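Local atomic coordinates of angiopoietin-related protein 4 (Homo sapiens, PDB entry 6U1U), a protein that inactivates lipoprotein lipase and so helps regulate triglyceride clearance from the blood, and also inhibits endothelial cell proliferation and migration, this chain being its C-terminal fibrinogen-like domain. Residues F53-P56 against W57-K61; F71-L75 against E76-S80; S80-D84 against R85-L89; E112-Y116 against S117-T121. All blocks are in the same frame, centred on the assembly; numbering follows the deposited sequence.

Interaction 1: residues F53-P56 against W57-K61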
loop_
_atom_site.group_PDB
_atom_site.type_symbol
_atom_site.label_atom_id
_atom_site.label_comp_id
_atom_site.label_asym_id
_atom_site.label_seq_id
_atom_site.Cartn_x
_atom_site.Cartn_y
_atom_site.Cartn_z
ATOM N N PHE A 53 6.920 7.590 -8.381
ATOM C CA PHE A 53 6.300 7.452 -7.068
ATOM C C PHE A 53 6.979 8.305 -6.013
ATOM O O PHE A 53 6.542 8.328 -4.851
ATOM C CB PHE A 53 6.294 5.957 -6.628
ATOM C CG PHE A 53 5.063 5.211 -7.082
ATOM C CD1 PHE A 53 4.867 4.957 -8.430
ATOM C CD2 PHE A 53 4.131 4.728 -6.160
ATOM C CE1 PHE A 53 3.739 4.267 -8.878
ATOM C CE2 PHE A 53 3.008 3.996 -6.587
ATOM C CZ PHE A 53 2.796 3.785 -7.936
ATOM N N ASN A 54 7.996 9.087 -6.392
ATOM C CA ASN A 54 8.666 9.895 -5.382
ATOM C C ASN A 54 7.954 11.242 -5.288
ATOM O O ASN A 54 8.363 12.245 -5.884
ATOM C CB ASN A 54 10.143 10.052 -5.692
ATOM C CG ASN A 54 10.871 10.668 -4.523
ATOM O OD1 ASN A 54 10.674 10.240 -3.371
ATOM N ND2 ASN A 54 11.643 11.725 -4.783
ATOM N N ARG A 55 6.843 11.210 -4.565
ATOM C CA ARG A 55 5.958 12.385 -4.415
ATOM C C ARG A 55 5.695 12.746 -2.954
ATOM O O ARG A 55 5.838 11.915 -2.099
ATOM C CB ARG A 55 4.641 12.159 -5.152
ATOM C CG ARG A 55 4.802 11.533 -6.521
ATOM C CD ARG A 55 3.686 11.872 -7.467
ATOM N NE ARG A 55 3.842 11.120 -8.683
ATOM C CZ ARG A 55 3.197 11.363 -9.794
ATOM N NH1 ARG A 55 2.338 12.361 -9.839
ATOM N NH2 ARG A 55 3.423 10.617 -10.846
ATOM N N PRO A 56 5.241 13.986 -2.715
ATOM C CA PRO A 56 4.996 14.506 -1.394
ATOM C C PRO A 56 3.650 14.063 -0.816
ATOM O O PRO A 56 2.899 13.457 -1.467
ATOM C CB PRO A 56 5.018 16.032 -1.549
ATOM C CG PRO A 56 5.056 16.280 -3.028
ATOM C CD PRO A 56 4.915 14.955 -3.734
ATOM N N TRP A 57 3.421 14.482 0.416
ATOM C CA TRP A 57 2.223 14.094 1.190
ATOM C C TRP A 57 0.930 14.325 0.409
ATOM O O TRP A 57 0.128 13.443 0.352
ATOM C CB TRP A 57 2.187 14.876 2.496
ATOM C CG TRP A 57 1.048 14.467 3.365
ATOM C CD1 TRP A 57 -0.169 15.057 3.476
ATOM C CD2 TRP A 57 1.011 13.319 4.218
ATOM N NE1 TRP A 57 -0.952 14.358 4.345
ATOM C CE2 TRP A 57 -0.254 13.289 4.821
ATOM C CE3 TRP A 57 1.925 12.322 4.530
ATOM C CZ2 TRP A 57 -0.613 12.300 5.726
ATOM C CZ3 TRP A 57 1.576 11.356 5.429
ATOM C CH2 TRP A 57 0.323 11.346 6.017
ATOM N N GLU A 58 0.775 15.506 -0.163
ATOM C CA GLU A 58 -0.528 15.772 -0.769
ATOM C C GLU A 58 -0.814 14.840 -1.929
ATOM O O GLU A 58 -1.980 14.521 -2.199
ATOM C CB GLU A 58 -0.603 17.227 -1.243
ATOM C CG GLU A 58 -0.761 18.236 -0.082
ATOM C CD GLU A 58 -2.010 17.983 0.773
ATOM O OE1 GLU A 58 -3.098 17.772 0.193
ATOM O OE2 GLU A 58 -1.895 17.971 2.021
ATOM N N ALA A 59 0.225 14.413 -2.649
ATOM C CA ALA A 59 0.004 13.487 -3.748
ATOM C C ALA A 59 -0.352 12.105 -3.223
ATOM O O ALA A 59 -1.163 11.395 -3.822
ATOM C CB ALA A 59 1.243 13.384 -4.626
ATOM N N TYR A 60 0.287 11.685 -2.121
ATOM C CA TYR A 60 -0.075 10.377 -1.572
ATOM C C TYR A 60 -1.456 10.424 -0.943
ATOM O O TYR A 60 -2.140 9.396 -0.861
ATOM C CB TYR A 60 0.984 9.912 -0.542
ATOM C CG TYR A 60 2.068 9.140 -1.260
ATOM C CD1 TYR A 60 1.894 7.770 -1.553
ATOM C CD2 TYR A 60 3.212 9.768 -1.708
ATOM C CE1 TYR A 60 2.842 7.055 -2.272
ATOM C CE2 TYR A 60 4.178 9.038 -2.422
ATOM C CZ TYR A 60 3.981 7.685 -2.692
ATOM O OH TYR A 60 4.936 6.964 -3.419
ATOM N N LYS A 61 -1.865 11.605 -0.487
ATOM C CA LYS A 61 -3.210 11.769 0.070
ATOM C C LYS A 61 -4.268 11.699 -1.028
ATOM O O LYS A 61 -5.307 11.029 -0.873
ATOM C CB LYS A 61 -3.312 13.117 0.792
ATOM C CG LYS A 61 -4.708 13.339 1.343
ATOM C CD LYS A 61 -4.870 14.740 2.004
ATOM C CE LYS A 61 -6.313 14.975 2.472
ATOM N NZ LYS A 61 -6.508 16.380 3.054
#
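Y60 reaches back from the first turn of its helix to the loop leading into it, and its hydroxyl OH donates to the carbonyl O of F53 over a short 2.5 Å. The donor lies in the carbonyl plane, on a lone pair of that oxygen. On the way the phenol passes the backbone edge-on, with CE2 of Y60 3.3 Å from O of R55. Its OH also meets the F53 ring at the edge, 3.6 Å from CD2 of F53, the two aromatic side chains crossing at about a right angle. This is the tight, buried side, and a tyrosine suits it by joining a flat apolar body to a polar end. A phenylalanine in place of Y60 lacks that end and would probably leave the F53 carbonyl without its donor.

P56 holds the N-cap position, where its missing N-H costs the helix nothing, and its O receives N of Y60 at 3.2 Å. CB of A59 packs on CB of R55 at 3.7 Å. The buried W57 indole turns away from the loop, NE1 bonding to OE1 of E112. The solvent side is looser: the arginine end leads away, NE bonding to O of D52, and exposed E58 turns outward. Helix 57-62 packs on strands 64-65 and 71-72, where F64 and W72 each meet the Y60 ring edge-to-face.

Interaction 2: residues F71-L75 against E76-S80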
loop_
_atom_site.group_PDB
_atom_site.type_symbol
_atom_site.label_atom_id
_atom_site.label_comp_id
_atom_site.label_asym_id
_atom_site.label_seq_id
_atom_site.Cartn_x
_atom_site.Cartn_y
_atom_site.Cartn_z
ATOM N N PHE A 71 -0.282 3.010 -10.506
ATOM C CA PHE A 71 -0.952 4.100 -9.812
ATOM C C PHE A 71 -0.935 3.873 -8.312
ATOM O O PHE A 71 -0.696 2.759 -7.811
ATOM C CB PHE A 71 -2.409 4.262 -10.296
ATOM C CG PHE A 71 -3.315 3.067 -9.941
ATOM C CD1 PHE A 71 -3.896 2.963 -8.684
ATOM C CD2 PHE A 71 -3.568 2.079 -10.880
ATOM C CE1 PHE A 71 -4.699 1.887 -8.343
ATOM C CE2 PHE A 71 -4.393 1.007 -10.576
ATOM C CZ PHE A 71 -4.941 0.886 -9.320
ATOM N N TRP A 72 -1.258 4.953 -7.604
ATOM C CA TRP A 72 -1.547 4.963 -6.178
ATOM C C TRP A 72 -2.938 5.575 -6.035
ATOM O O TRP A 72 -3.142 6.698 -6.496
ATOM C CB TRP A 72 -0.492 5.816 -5.441
ATOM C CG TRP A 72 -0.771 6.009 -3.982
ATOM C CD1 TRP A 72 -1.208 7.145 -3.358
ATOM C CD2 TRP A 72 -0.593 5.024 -2.958
ATOM N NE1 TRP A 72 -1.359 6.900 -1.995
ATOM C CE2 TRP A 72 -0.961 5.616 -1.734
ATOM C CE3 TRP A 72 -0.161 3.678 -2.963
ATOM C CZ2 TRP A 72 -0.892 4.918 -0.507
ATOM C CZ3 TRP A 72 -0.090 2.988 -1.772
ATOM C CH2 TRP A 72 -0.460 3.608 -0.549
ATOM N N LEU A 73 -3.905 4.834 -5.459
ATOM C CA LEU A 73 -5.296 5.330 -5.453
ATOM C C LEU A 73 -5.426 6.613 -4.634
ATOM O O LEU A 73 -6.127 7.559 -5.042
ATOM C CB LEU A 73 -6.236 4.260 -4.905
ATOM C CG LEU A 73 -7.705 4.652 -4.673
ATOM C CD1 LEU A 73 -8.305 5.138 -6.023
ATOM C CD2 LEU A 73 -8.504 3.491 -4.125
ATOM N N GLY A 74 -4.756 6.667 -3.485
ATOM C CA GLY A 74 -4.831 7.897 -2.645
ATOM C C GLY A 74 -5.381 7.524 -1.279
ATOM O O GLY A 74 -6.409 6.878 -1.142
ATOM N N LEU A 75 -4.670 7.967 -0.231
ATOM C CA LEU A 75 -5.035 7.557 1.121
ATOM C C LEU A 75 -6.420 8.063 1.524
ATOM O O LEU A 75 -7.144 7.371 2.243
ATOM C CB LEU A 75 -3.969 8.057 2.096
ATOM C CG LEU A 75 -2.665 7.251 1.927
ATOM C CD1 LEU A 75 -1.537 8.033 2.568
ATOM C CD2 LEU A 75 -2.796 5.857 2.551
ATOM N N GLU A 76 -6.791 9.286 1.121
ATOM C CA GLU A 76 -8.117 9.750 1.540
ATOM C C GLU A 76 -9.197 8.896 0.885
ATOM O O GLU A 76 -10.199 8.546 1.519
ATOM C CB GLU A 76 -8.290 11.235 1.216
ATOM C CG GLU A 76 -9.664 11.790 1.674
ATOM C CD GLU A 76 -9.953 11.683 3.188
ATOM O OE1 GLU A 76 -11.155 11.767 3.535
ATOM O OE2 GLU A 76 -9.031 11.507 4.036
ATOM N N LYS A 77 -8.979 8.514 -0.372
ATOM C CA LYS A 77 -9.937 7.622 -1.031
ATOM C C LYS A 77 -9.956 6.256 -0.367
ATOM O O LYS A 77 -11.024 5.681 -0.157
ATOM C CB LYS A 77 -9.593 7.487 -2.512
ATOM C CG LYS A 77 -10.052 8.712 -3.338
ATOM C CD LYS A 77 -9.489 8.633 -4.803
ATOM C CE LYS A 77 -9.808 9.941 -5.548
ATOM N NZ LYS A 77 -8.827 11.013 -5.210
ATOM N N VAL A 78 -8.787 5.716 -0.027
ATOM C CA VAL A 78 -8.775 4.409 0.636
ATOM C C VAL A 78 -9.491 4.475 1.984
ATOM O O VAL A 78 -10.287 3.598 2.318
ATOM C CB VAL A 78 -7.331 3.903 0.796
ATOM C CG1 VAL A 78 -7.328 2.538 1.534
ATOM C CG2 VAL A 78 -6.744 3.729 -0.579
ATOM N N HIS A 79 -9.220 5.511 2.777
ATOM C CA HIS A 79 -9.892 5.598 4.060
ATOM C C HIS A 79 -11.386 5.850 3.890
ATOM O O HIS A 79 -12.177 5.418 4.731
ATOM C CB HIS A 79 -9.258 6.699 4.930
ATOM C CG HIS A 79 -9.940 6.839 6.255
ATOM N ND1 HIS A 79 -10.878 7.818 6.507
ATOM C CD2 HIS A 79 -9.890 6.060 7.362
ATOM C CE1 HIS A 79 -11.350 7.657 7.734
ATOM N NE2 HIS A 79 -10.768 6.599 8.271
ATOM N N SER A 80 -11.810 6.516 2.814
ATOM C CA SER A 80 -13.258 6.660 2.638
ATOM C C SER A 80 -13.911 5.308 2.397
ATOM O O SER A 80 -15.072 5.091 2.798
ATOM C CB SER A 80 -13.578 7.640 1.500
ATOM O OG SER A 80 -13.365 7.059 0.239
HETATM O O HOH W 1 -6.880 9.224 -7.185
#
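L73 bends over the start of the helix that follows it, one methyl to each of two helical residues: CD1 lies 3.9 Å from CD of K77, and CD2 lies 4.0 Å from CG2 of V78. A chi1 of 173° puts its CG over the helix start, and a chi2 of 58° then splits the methyls between K77 and V78.

The backbone around this contact is largely matched. G74, the N-cap residue, offers its O to N of V78 at 2.9 Å, in a nearly linear bond along the C=O axis. Glycine is needed there because a side chain at these backbone angles would press on the preceding carbonyl. One step on, N of H79 donates to O of L75 at 2.8 Å, while N of S80 reaches O of E76. The hydroxyl of S80 turns back on its own helix, OG donating to O of K77 at 2.7 Å. A water donates to O of L73 at 2.8 Å and accepts only a weak bond from NZ of K77, whose ammonium has a stronger partner in O of A62. E76 is likewise satisfied from outside, its OE2 bonding to OH of Y116.

L73 also pairs by backbone with I43 of strand 38-46. Helix 75-82 is tied at its start to helix 57-62, with backbone bonds joining L75 to Y60 and E76 to K61, and V78 and H79 pack on L109 of strand 100-109.

Interaction 3: residues S80-D84 against R85-L89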
loop_
_atom_site.group_PDB
_atom_site.type_symbol
_atom_site.label_atom_id
_atom_site.label_comp_id
_atom_site.label_asym_id
_atom_site.label_seq_id
_atom_site.Cartn_x
_atom_site.Cartn_y
_atom_site.Cartn_z
ATOM N N SER A 80 -11.810 6.516 2.814
ATOM C CA SER A 80 -13.258 6.660 2.638
ATOM C C SER A 80 -13.911 5.308 2.397
ATOM O O SER A 80 -15.072 5.091 2.798
ATOM C CB SER A 80 -13.578 7.640 1.500
ATOM O OG SER A 80 -13.365 7.059 0.239
ATOM N N ILE A 81 -13.174 4.390 1.794
ATOM C CA ILE A 81 -13.685 3.044 1.553
ATOM C C ILE A 81 -13.668 2.217 2.832
ATOM O O ILE A 81 -14.645 1.528 3.144
ATOM C CB ILE A 81 -12.878 2.370 0.425
ATOM C CG1 ILE A 81 -13.155 3.061 -0.903
ATOM C CG2 ILE A 81 -13.187 0.856 0.342
ATOM C CD1 ILE A 81 -12.126 2.661 -2.014
ATOM N N THR A 82 -12.560 2.248 3.591
ATOM C CA THR A 82 -12.490 1.427 4.798
ATOM C C THR A 82 -13.335 1.973 5.937
ATOM O O THR A 82 -13.841 1.180 6.752
ATOM C CB THR A 82 -11.038 1.292 5.315
ATOM O OG1 THR A 82 -10.545 2.591 5.727
ATOM C CG2 THR A 82 -10.131 0.692 4.240
ATOM N N GLY A 83 -13.473 3.295 6.036
ATOM C CA GLY A 83 -13.947 3.884 7.286
ATOM C C GLY A 83 -13.158 3.336 8.454
ATOM O O GLY A 83 -11.940 3.137 8.371
ATOM N N ASP A 84 -13.859 3.070 9.558
ATOM C CA ASP A 84 -13.296 2.410 10.729
ATOM C C ASP A 84 -13.409 0.895 10.689
ATOM O O ASP A 84 -13.205 0.253 11.722
ATOM C CB ASP A 84 -14.013 2.888 12.002
ATOM C CG ASP A 84 -13.762 4.340 12.312
ATOM O OD1 ASP A 84 -12.724 4.888 11.872
ATOM O OD2 ASP A 84 -14.621 4.941 13.004
ATOM N N ARG A 85 -13.745 0.299 9.555
ATOM C CA ARG A 85 -13.978 -1.139 9.536
ATOM C C ARG A 85 -12.681 -1.926 9.498
ATOM O O ARG A 85 -11.683 -1.491 8.918
ATOM C CB ARG A 85 -14.846 -1.494 8.330
ATOM C CG ARG A 85 -16.091 -0.656 8.354
ATOM C CD ARG A 85 -17.199 -1.292 7.642
ATOM N NE ARG A 85 -17.205 -0.884 6.251
ATOM C CZ ARG A 85 -17.724 -1.635 5.282
ATOM N NH1 ARG A 85 -18.259 -2.817 5.584
ATOM N NH2 ARG A 85 -17.694 -1.218 4.027
ATOM N N ASN A 86 -12.707 -3.100 10.125
ATOM C CA ASN A 86 -11.683 -4.113 9.879
ATOM C C ASN A 86 -11.707 -4.466 8.397
ATOM O O ASN A 86 -12.780 -4.621 7.808
ATOM C CB ASN A 86 -11.958 -5.352 10.750
ATOM C CG ASN A 86 -10.758 -6.298 10.893
ATOM O OD1 ASN A 86 -9.597 -5.929 10.653
ATOM N ND2 ASN A 86 -11.043 -7.544 11.314
ATOM N N SER A 87 -10.526 -4.539 7.779
ATOM C CA SER A 87 -10.415 -4.690 6.337
ATOM C C SER A 87 -9.348 -5.720 6.021
ATOM O O SER A 87 -8.360 -5.847 6.744
ATOM C CB SER A 87 -10.067 -3.342 5.654
ATOM O OG SER A 87 -11.082 -2.387 5.915
ATOM N N ARG A 88 -9.533 -6.460 4.926
ATOM C CA ARG A 88 -8.472 -7.331 4.435
ATOM C C ARG A 88 -7.573 -6.552 3.489
ATOM O O ARG A 88 -8.065 -5.916 2.556
ATOM C CB ARG A 88 -9.054 -8.542 3.681
ATOM C CG ARG A 88 -10.149 -9.262 4.469
ATOM C CD ARG A 88 -10.710 -10.498 3.724
ATOM N NE ARG A 88 -11.600 -11.218 4.633
ATOM C CZ ARG A 88 -12.888 -10.933 4.796
ATOM N NH1 ARG A 88 -13.479 -9.992 4.049
ATOM N NH2 ARG A 88 -13.605 -11.612 5.688
ATOM N N LEU A 89 -6.273 -6.598 3.731
ATOM C CA LEU A 89 -5.275 -5.940 2.864
ATOM C C LEU A 89 -4.476 -7.036 2.161
ATOM O O LEU A 89 -3.840 -7.750 2.823
ATOM C CB LEU A 89 -4.343 -5.070 3.707
ATOM C CG LEU A 89 -3.217 -4.374 2.959
ATOM C CD1 LEU A 89 -3.749 -3.544 1.824
ATOM C CD2 LEU A 89 -2.422 -3.490 3.888
HETATM O O HOH W 2 -10.319 0.861 9.126
#
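A chi1 of 64° on T82 places its CG2 beside the backbone N, and a chi1 of -60° on S87 likewise holds OG beside its own N; the two tips then meet, with CG2 of T82 3.6 Å from OG of S87. The serine hydroxyl donates to O of R85 at 3.2 Å from above the carbonyl plane. T82 uses its other branch locally, OG1 donating to O of G83 at 3.0 Å and making a weak bond with O of H79. Small hydroxyl residues suit both places: each is buried and donates to a nearby backbone carbonyl, beside a turn whose tip is exposed. An alanine in place of S87 lacks OG and would probably cost the R85 carbonyl that donor and open a gap beside the T82 methyl.

The turn closes where N of R85 donates to O of T82 at 2.9 Å. The arginine side chain folds back past the same oxygen, with CG of R85 3.3 Å from O of T82. T82 to R85 form a type II' beta turn, with G83 at positive phi in its second position, as that turn typically has; here it links helix 75-82 to strand 87-94 of the main sheet.

Interaction 4: residues E112-Y116 against S117-T121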
loop_
_atom_site.group_PDB
_atom_site.type_symbol
_atom_site.label_atom_id
_atom_site.label_comp_id
_atom_site.label_asym_id
_atom_site.label_seq_id
_atom_site.Cartn_x
_atom_site.Cartn_y
_atom_site.Cartn_z
ATOM N N GLU A 112 -6.899 10.987 8.243
ATOM C CA GLU A 112 -5.740 11.882 8.123
ATOM C C GLU A 112 -5.307 12.400 9.489
ATOM O O GLU A 112 -4.122 12.694 9.679
ATOM C CB GLU A 112 -5.995 13.083 7.189
ATOM C CG GLU A 112 -4.641 13.766 6.837
ATOM C CD GLU A 112 -4.691 14.979 5.895
ATOM O OE1 GLU A 112 -3.582 15.392 5.447
ATOM O OE2 GLU A 112 -5.796 15.532 5.637
ATOM N N ASP A 113 -6.228 12.454 10.450
ATOM C CA ASP A 113 -5.860 12.872 11.806
ATOM C C ASP A 113 -4.988 11.845 12.524
ATOM O O ASP A 113 -4.479 12.148 13.610
ATOM C CB ASP A 113 -7.122 13.154 12.627
ATOM C CG ASP A 113 -7.991 11.932 12.805
ATOM O OD1 ASP A 113 -8.033 11.060 11.896
ATOM O OD2 ASP A 113 -8.649 11.833 13.864
ATOM N N THR A 114 -4.803 10.644 11.949
ATOM C CA THR A 114 -3.796 9.697 12.408
ATOM C C THR A 114 -2.603 9.601 11.459
ATOM O O THR A 114 -1.797 8.681 11.592
ATOM C CB THR A 114 -4.391 8.295 12.576
ATOM O OG1 THR A 114 -4.608 7.711 11.269
ATOM C CG2 THR A 114 -5.682 8.319 13.348
ATOM N N ALA A 115 -2.453 10.542 10.522
ATOM C CA ALA A 115 -1.499 10.400 9.417
ATOM C C ALA A 115 -1.727 9.078 8.681
ATOM O O ALA A 115 -0.772 8.416 8.280
ATOM C CB ALA A 115 -0.033 10.499 9.869
ATOM N N TYR A 116 -3.000 8.717 8.511
ATOM C CA TYR A 116 -3.406 7.491 7.808
ATOM C C TYR A 116 -2.650 6.265 8.345
ATOM O O TYR A 116 -2.054 5.487 7.593
ATOM C CB TYR A 116 -3.213 7.639 6.295
ATOM C CG TYR A 116 -4.049 8.760 5.689
ATOM C CD1 TYR A 116 -5.423 8.628 5.568
ATOM C CD2 TYR A 116 -3.463 9.946 5.244
ATOM C CE1 TYR A 116 -6.207 9.637 5.010
ATOM C CE2 TYR A 116 -4.245 10.961 4.678
ATOM C CZ TYR A 116 -5.605 10.792 4.573
ATOM O OH TYR A 116 -6.386 11.770 4.023
ATOM N N SER A 117 -2.687 6.102 9.670
ATOM C CA SER A 117 -1.965 5.008 10.314
ATOM C C SER A 117 -2.571 3.654 9.990
ATOM O O SER A 117 -3.793 3.479 10.009
ATOM C CB SER A 117 -1.979 5.168 11.832
ATOM O OG SER A 117 -1.148 6.266 12.191
ATOM N N LEU A 118 -1.696 2.689 9.754
ATOM C CA LEU A 118 -2.095 1.294 9.694
ATOM C C LEU A 118 -2.109 0.790 11.119
ATOM O O LEU A 118 -1.124 0.964 11.855
ATOM C CB LEU A 118 -1.121 0.487 8.857
ATOM C CG LEU A 118 -1.588 -0.646 7.968
ATOM C CD1 LEU A 118 -2.793 -0.239 7.129
ATOM C CD2 LEU A 118 -0.389 -1.010 7.091
ATOM N N GLN A 119 -3.250 0.258 11.522
ATOM C CA GLN A 119 -3.486 -0.205 12.882
ATOM C C GLN A 119 -3.538 -1.726 12.856
ATOM O O GLN A 119 -4.409 -2.309 12.196
ATOM C CB GLN A 119 -4.777 0.417 13.403
ATOM C CG GLN A 119 -4.634 1.953 13.427
ATOM C CD GLN A 119 -5.942 2.706 13.329
ATOM O OE1 GLN A 119 -7.014 2.118 13.132
ATOM N NE2 GLN A 119 -5.858 4.028 13.440
ATOM N N LEU A 120 -2.560 -2.325 13.513
ATOM C CA LEU A 120 -2.415 -3.780 13.490
ATOM C C LEU A 120 -2.665 -4.391 14.867
ATOM O O LEU A 120 -2.181 -3.878 15.819
ATOM C CB LEU A 120 -0.994 -4.094 13.023
ATOM C CG LEU A 120 -0.571 -3.473 11.698
ATOM C CD1 LEU A 120 0.861 -3.810 11.360
ATOM C CD2 LEU A 120 -1.479 -3.951 10.597
ATOM N N THR A 121 -3.343 -5.542 14.914
ATOM C CA THR A 121 -3.377 -6.294 16.177
ATOM C C THR A 121 -2.025 -6.948 16.441
ATOM O O THR A 121 -1.164 -7.032 15.579
ATOM C CB THR A 121 -4.436 -7.381 16.130
ATOM O OG1 THR A 121 -4.061 -8.309 15.112
ATOM C CG2 THR A 121 -5.800 -6.784 15.841
#
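Between T114 and S117 the chain turns through two consecutive residues of left-handed helical conformation, A115 and Y116, with phi of 53° and 50°, and this brings its ends together. T114 and S117 then exchange two hydrogen bonds. N of S117 donates to OG1 of T114 at 3.0 Å, in a nearly straight approach. In return OG of S117 donates to O of T114 over a short 2.6 Å, in the plane of that carbonyl. The serine can do this because its OG stands beside its own backbone N (chi1 -71°), while its CB packs 3.5 Å from O of T114. A threonine fits opposite, its hydroxyl accepting here and also bonding to O of G111, with CG2 left to pass loosely by NE2 of Q119 at 4.3 Å.

The Y116 side chain starts off away from 117-121, and its ring lays one face on CA of E112, which sits 3.7 Å above the centre.

Strand 118-120 runs antiparallel to strands 100-109 and 138-140, and S117, just before it, bonds by backbone to G110, just after strand 100-109. L118 and L120 touch the bound palmitic acid, while A115 and Y116 pack against W57 of helix 57-62.

Interactions 1 and 2 hold the more buried groups, F53 and Y60 in one, L75 and V78 in the other, whereas interaction 3 runs out to exposed D84 and N86. Interactions 2 and 3 share S80 and treat the two ends of helix 75-82: the first is mainly helical backbone bonding with apolar packing, the second a turn with hydroxyls on carbonyls. Interaction 1 begins the neighbouring helix and combines a buried phenol-to-carbonyl bond with helix-start bonds to O of P56. It meets interaction 2 where W72 NE1 makes a probable hydrogen bond to O of Y60, and interaction 4 through the K61–E112 salt bridge. Interactions 2 to 4 reach the same large sheet, and L89 of interaction 3 touches palmitic acid.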